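Local coordinates for protein cellulase (Xanthomonas axonopodis pv. citri, PDB 5HOS) that probably hydrolyses internal beta-1,4-glucosidic bonds of cellulose, as an endo-beta-1,4-glucanase of glycosyl hydrolase family 5, at residues I217-L221 / N222-I226. Residues are numbered along the deposited sequence; the frame is centred on the assembly and turned at random.
With SO4 (sulfate ion), chain B.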
loop_
_atom_site.group_PDB
_atom_site.type_symbol
_atom_site.label_atom_id
_atom_site.label_comp_id
_atom_site.label_asym_id
_atom_site.label_seq_id
_atom_site.Cartn_x
_atom_site.Cartn_y
_atom_site.Cartn_z
ATOM N N ILE A 217 1.910 -0.460 -18.960
ATOM C CA ILE A 217 2.989 -0.144 -18.006
ATOM C C ILE A 217 4.182 -1.063 -18.229
ATOM O O ILE A 217 4.029 -2.280 -18.367
ATOM C CB ILE A 217 2.553 -0.238 -16.527
ATOM C CG1 ILE A 217 1.744 0.996 -16.139
ATOM C CG2 ILE A 217 3.753 -0.344 -15.563
ATOM C CD1 ILE A 217 2.511 2.311 -16.089
ATOM N N ARG A 218 5.362 -0.450 -18.247
ATOM C CA ARG A 218 6.621 -1.163 -18.382
ATOM C C ARG A 218 7.580 -0.720 -17.266
ATOM O O ARG A 218 7.416 0.347 -16.646
ATOM C CB ARG A 218 7.221 -0.912 -19.767
ATOM C CG ARG A 218 6.374 -1.432 -20.928
ATOM C CD ARG A 218 6.329 -2.960 -21.020
ATOM N NE ARG A 218 5.389 -3.436 -22.051
ATOM C CZ ARG A 218 4.091 -3.723 -21.869
ATOM N NH1 ARG A 218 3.499 -3.605 -20.680
ATOM N NH2 ARG A 218 3.364 -4.143 -22.903
ATOM N N ASP A 219 8.548 -1.574 -16.986
ATOM C CA ASP A 219 9.584 -1.298 -16.004
ATOM C C ASP A 219 10.910 -1.634 -16.669
ATOM O O ASP A 219 11.120 -2.795 -17.010
ATOM C CB ASP A 219 9.379 -2.180 -14.764
ATOM C CG ASP A 219 10.442 -1.971 -13.693
ATOM O OD1 ASP A 219 11.439 -1.241 -13.916
ATOM O OD2 ASP A 219 10.290 -2.565 -12.600
ATOM N N PRO A 220 11.814 -0.642 -16.830
ATOM C CA PRO A 220 13.152 -0.944 -17.394
ATOM C C PRO A 220 13.952 -2.084 -16.731
ATOM O O PRO A 220 14.793 -2.684 -17.404
ATOM C CB PRO A 220 13.902 0.384 -17.247
ATOM C CG PRO A 220 12.826 1.415 -17.352
ATOM C CD PRO A 220 11.622 0.812 -16.656
ATOM N N LEU A 221 13.714 -2.368 -15.447
ATOM C CA LEU A 221 14.342 -3.517 -14.761
ATOM C C LEU A 221 13.390 -4.697 -14.505
ATOM O O LEU A 221 13.788 -5.696 -13.930
ATOM C CB LEU A 221 14.978 -3.072 -13.433
ATOM C CG LEU A 221 16.077 -2.001 -13.461
ATOM C CD1 LEU A 221 16.694 -1.840 -12.082
ATOM C CD2 LEU A 221 17.176 -2.314 -14.467
ATOM N N ASN A 222 12.142 -4.591 -14.941
ATOM C CA ASN A 222 11.156 -5.652 -14.781
ATOM C C ASN A 222 11.052 -6.217 -13.353
ATOM O O ASN A 222 11.099 -7.418 -13.147
ATOM C CB ASN A 222 11.415 -6.768 -15.796
ATOM C CG ASN A 222 10.192 -7.640 -16.031
ATOM O OD1 ASN A 222 9.059 -7.250 -15.729
ATOM N ND2 ASN A 222 10.414 -8.822 -16.574
ATOM N N ARG A 223 10.900 -5.329 -12.369
ATOM C CA ARG A 223 10.709 -5.743 -10.984
ATOM C C ARG A 223 9.654 -4.873 -10.319
ATOM O O ARG A 223 9.968 -3.928 -9.583
ATOM C CB ARG A 223 12.014 -5.698 -10.195
ATOM C CG ARG A 223 11.914 -6.540 -8.931
ATOM C CD ARG A 223 12.934 -6.162 -7.882
ATOM N NE ARG A 223 12.675 -6.860 -6.626
ATOM C CZ ARG A 223 13.391 -6.701 -5.514
ATOM N NH1 ARG A 223 14.432 -5.867 -5.484
ATOM N NH2 ARG A 223 13.065 -7.383 -4.422
ATOM N N TYR A 224 8.403 -5.213 -10.595
ATOM C CA TYR A 224 7.261 -4.444 -10.103
ATOM C C TYR A 224 6.044 -5.330 -9.948
ATOM O O TYR A 224 6.019 -6.465 -10.419
ATOM C CB TYR A 224 6.960 -3.284 -11.058
ATOM C CG TYR A 224 6.331 -3.684 -12.382
ATOM C CD1 TYR A 224 7.091 -4.257 -13.406
ATOM C CD2 TYR A 224 4.977 -3.484 -12.612
ATOM C CE1 TYR A 224 6.509 -4.609 -14.623
ATOM C CE2 TYR A 224 4.391 -3.831 -13.813
ATOM C CZ TYR A 224 5.156 -4.398 -14.816
ATOM O OH TYR A 224 4.538 -4.727 -15.998
ATOM N N ALA A 225 5.038 -4.807 -9.257
ATOM C CA ALA A 225 3.735 -5.442 -9.191
ATOM C C ALA A 225 2.684 -4.357 -9.246
ATOM O O ALA A 225 2.958 -3.208 -8.912
ATOM C CB ALA A 225 3.586 -6.264 -7.916
ATOM N N ILE A 226 1.497 -4.742 -9.700
ATOM C CA ILE A 226 0.346 -3.853 -9.736
ATOM C C ILE A 226 -0.300 -3.889 -8.360
ATOM O O ILE A 226 -0.645 -4.955 -7.853
ATOM C CB ILE A 226 -0.676 -4.291 -10.808
ATOM C CG1 ILE A 226 -0.019 -4.365 -12.196
ATOM C CG2 ILE A 226 -1.887 -3.360 -10.817
ATOM C CD1 ILE A 226 0.641 -3.078 -12.659
HETATM S S SO4 B . 10.131 -9.598 -5.758
HETATM O O1 SO4 B . 10.290 -8.772 -6.983
HETATM O O2 SO4 B . 11.051 -10.756 -5.834
HETATM O O3 SO4 B . 10.452 -8.789 -4.571
HETATM O O4 SO4 B . 8.750 -10.113 -5.683
#
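The side chains of Asp219 and Ile217 approach the Tyr224 ring obliquely, both from the same side of its plane, Asp219 CB 3.4 Å from Tyr224 CD1 and Ile217 CG2 4.0 Å from Tyr224 CE2. CD1 of Ile226 sits at the ring edge, in its plane. The second flat group, the Arg223 guanidinium, receives a sulfate at its edge, probably from the crystallisation liquor. Extended from CG to NE, the arginine chain presents two nearly straight bonds, Arg223 NE to sulfate O1 (3.1 Å) and Arg223 NH2 to sulfate O3 (3.0 Å, 164°); Lys28, Tyr29 and Arg266 also hydrogen-bond the sulfate, while NH1 and NH2 of Arg223 reach Thr185 O and Asn150 OD1.

Just before these two residues the chain reverses in a type I beta turn from Asp219 to Asn222, closed by Asn222 N to Asp219 O (2.9 Å). With CG of Asp219 anti to its backbone nitrogen (chi1 179°), the carboxylate swings over the turn and takes one amide on each oxygen, both from above its plane: Leu221 N on OD1 at 3.0 Å, an Asx turn, and Arg223 N on OD2 at 2.8 Å. This double grip fixes the carboxylate's rotation, and OD1 also forms a salt bridge with Arg180 of helix 165-181, which would offset its charge.

Tyr224 OH is hydrogen-bonded to Lys265, which also reaches Ile217 O. The turn leads from the loop after helix 210-213 into strand 224-231 of the eight-stranded beta/alpha barrel, with Pro220 and Leu221 against helix 165-181, Ile226 on helix 248-262, and strands 188-191 and 267-273 alongside.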